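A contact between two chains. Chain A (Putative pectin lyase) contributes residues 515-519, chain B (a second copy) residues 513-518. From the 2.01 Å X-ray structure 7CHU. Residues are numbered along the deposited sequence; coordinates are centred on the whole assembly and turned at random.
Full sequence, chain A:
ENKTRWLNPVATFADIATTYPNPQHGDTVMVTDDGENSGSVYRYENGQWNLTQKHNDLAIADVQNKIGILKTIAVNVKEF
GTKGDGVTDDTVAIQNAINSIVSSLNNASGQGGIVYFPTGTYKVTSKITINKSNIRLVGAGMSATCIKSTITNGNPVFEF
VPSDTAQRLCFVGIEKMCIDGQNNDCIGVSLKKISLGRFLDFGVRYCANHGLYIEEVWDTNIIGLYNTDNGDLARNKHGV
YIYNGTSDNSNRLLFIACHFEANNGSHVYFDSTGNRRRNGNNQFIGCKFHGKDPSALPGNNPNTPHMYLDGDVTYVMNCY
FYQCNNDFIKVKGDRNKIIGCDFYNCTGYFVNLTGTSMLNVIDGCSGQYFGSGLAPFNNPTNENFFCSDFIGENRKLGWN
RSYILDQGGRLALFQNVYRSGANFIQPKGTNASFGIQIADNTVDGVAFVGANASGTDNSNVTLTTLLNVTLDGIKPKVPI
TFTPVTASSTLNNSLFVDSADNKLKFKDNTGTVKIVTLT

Chain A 515-519: IVTLT
Chain B 513-518: VKIVTL

The end of chain A takes part in the contact with its own terminus: the C-terminal carboxylate of T519(A) accepts a backbone hydrogen bond from chain B. The N of I515(B) donates a hydrogen bond to OXT of T519(A) at 3.2 Å, with an angle of 166° at the hydrogen. The terminal oxygen thus does what a peptide carbonyl would do in a sheet.

Two further backbone bonds complete the pattern. The N of T519(A) donates to O of I515(B) at 2.9 Å and 159°. The N of T517(B) donates to O of T517(A) at 2.9 Å and 170°. Together they bridge L518(A) to V516(B), a single beta bridge with the two CA atoms 4.7 Å apart. The next pair in register, T519(A) and I515(B), has its CA atoms 5.3 Å apart. The chains do not run side by side for long. CA 516 to 519 of chain A and CA 514 to 517 of chain B point 112° apart.

All residues are extended. In chain A, phi/psi is -83/133 at I515(A), -78/119 at V516(A), -72/129 at T517(A) and -119/146 at L518(A); phi of T519(A) is -114. In chain B, 513-515 is strand, with -86/125 at V513(B), -127/154 at K514(B) and -89/133 at I515(B). The values then run -68/119 at V516(B), -69/128 at T517(B) and -118/152 at L518(B).

The carbonyl of I515(B) also meets the CA of L518(A), at 3.2 Å from its O, in a CA-H...O contact with 139° at the hydrogen.

T517(B) points its CB toward chain A, with chi1 m (-51°). Its OG1 lies 3.2 Å from O of T517(A), a weak hydrogen bond whose proton has another acceptor within reach. The same OG1 is 3.0 Å from CG2 of T519(A) and 3.3 Å from CG2 of T517(A). A small beta-branched side chain fits this tight place. T517(A) is m (-60°), and its OG1 is hydrogen-bonded elsewhere in the structure. T519(A) is p (87°), with its CB directed away.

The valines and a leucine supply the apolar part. CG1 of V516(A) packs on CG1 of V516(B) at 4.0 Å; both valines are t and buried, as suits compact apolar side chains. CD2 of L518(A) reaches CG2 of V516(B) at 4.1 Å, with L518(A) at m, t (-47°, 171°).

K514(B) points its CB toward chain A and lays its aliphatic chain along the contact, with CB of K514(B) 3.8 Å and CD of K514(B) 3.9 Å from CB of L518(A). CB of K514(B) is also 3.7 Å from OXT of T519(A). Its chi angles are -67°, -172°, 130° and 54°. I515(B), at m, t (-64°, 169°), keeps its CB sideways.

The two stretches bury 409 Å² in total. T519(A) gives the largest share, 85 Å². I515(A) and L518(B) add nothing.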

# COMPACT_ATOMS: atom_id res chain seq x y z
N ILE A 515 -11.71 -24.83 -66.35
CA ILE A 515 -10.63 -25.74 -65.98
C ILE A 515 -9.30 -25.06 -66.25
O ILE A 515 -9.12 -24.43 -67.29
CB ILE A 515 -10.76 -27.07 -66.74
CG1 ILE A 515 -11.92 -27.89 -66.15
CG2 ILE A 515 -9.43 -27.86 -66.68
CD1 ILE A 515 -12.26 -29.15 -66.90
N VAL A 516 -8.39 -25.12 -65.28
CA VAL A 516 -7.04 -24.61 -65.50
C VAL A 516 -6.28 -25.66 -66.31
O VAL A 516 -6.11 -26.80 -65.87
CB VAL A 516 -6.32 -24.31 -64.18
CG1 VAL A 516 -4.91 -23.86 -64.46
CG2 VAL A 516 -7.09 -23.25 -63.35
N THR A 517 -5.83 -25.28 -67.51
CA THR A 517 -5.24 -26.24 -68.43
C THR A 517 -3.86 -26.69 -67.95
O THR A 517 -2.98 -25.86 -67.69
CB THR A 517 -5.13 -25.64 -69.83
OG1 THR A 517 -6.43 -25.28 -70.30
CG2 THR A 517 -4.49 -26.64 -70.80
N LEU A 518 -3.66 -28.00 -67.90
CA LEU A 518 -2.42 -28.62 -67.49
C LEU A 518 -1.86 -29.47 -68.63
O LEU A 518 -2.63 -30.09 -69.38
CB LEU A 518 -2.63 -29.52 -66.26
CG LEU A 518 -3.45 -28.90 -65.12
CD1 LEU A 518 -3.78 -29.95 -64.07
CD2 LEU A 518 -2.69 -27.73 -64.51
N THR A 519 -0.54 -29.52 -68.76
CA THR A 519 0.06 -30.47 -69.72
C THR A 519 0.88 -31.57 -69.04
O THR A 519 0.76 -32.75 -69.40
CB THR A 519 0.97 -29.78 -70.76
OG1 THR A 519 2.30 -29.67 -70.25
CG2 THR A 519 0.46 -28.40 -71.12
OXT THR A 519 1.69 -31.34 -68.14
N VAL B 513 2.68 -34.66 -61.23
CA VAL B 513 3.05 -33.27 -61.45
C VAL B 513 2.71 -32.88 -62.89
O VAL B 513 3.18 -33.51 -63.84
CB VAL B 513 4.54 -33.05 -61.18
CG1 VAL B 513 4.94 -31.61 -61.48
CG2 VAL B 513 4.89 -33.44 -59.75
N LYS B 514 1.93 -31.81 -63.06
CA LYS B 514 1.64 -31.30 -64.40
C LYS B 514 1.98 -29.82 -64.47
O LYS B 514 1.97 -29.11 -63.47
CB LYS B 514 0.18 -31.53 -64.76
CG LYS B 514 -0.18 -33.01 -64.94
CD LYS B 514 -1.60 -33.17 -65.49
CE LYS B 514 -1.63 -34.11 -66.69
NZ LYS B 514 -0.99 -35.42 -66.34
N ILE B 515 2.29 -29.35 -65.68
CA ILE B 515 2.65 -27.96 -65.89
C ILE B 515 1.38 -27.16 -66.17
O ILE B 515 0.53 -27.58 -66.96
CB ILE B 515 3.66 -27.83 -67.04
CG1 ILE B 515 4.96 -28.54 -66.65
CG2 ILE B 515 3.96 -26.36 -67.35
CD1 ILE B 515 5.95 -28.72 -67.81
N VAL B 516 1.24 -26.03 -65.49
CA VAL B 516 0.18 -25.07 -65.80
C VAL B 516 0.47 -24.44 -67.17
O VAL B 516 1.51 -23.82 -67.40
CB VAL B 516 0.06 -24.00 -64.70
CG1 VAL B 516 -1.05 -23.00 -65.02
CG2 VAL B 516 -0.21 -24.68 -63.33
N THR B 517 -0.45 -24.62 -68.12
CA THR B 517 -0.23 -24.06 -69.45
C THR B 517 -0.32 -22.54 -69.40
O THR B 517 -1.29 -21.98 -68.87
CB THR B 517 -1.25 -24.62 -70.44
OG1 THR B 517 -1.25 -26.05 -70.35
CG2 THR B 517 -0.92 -24.19 -71.87
N LEU B 518 0.70 -21.87 -69.93
CA LEU B 518 0.72 -20.42 -70.07
C LEU B 518 0.81 -20.03 -71.54
O LEU B 518 1.37 -20.76 -72.36
CB LEU B 518 1.90 -19.82 -69.31
CG LEU B 518 2.01 -20.32 -67.86
CD1 LEU B 518 3.35 -19.90 -67.25
CD2 LEU B 518 0.83 -19.80 -67.02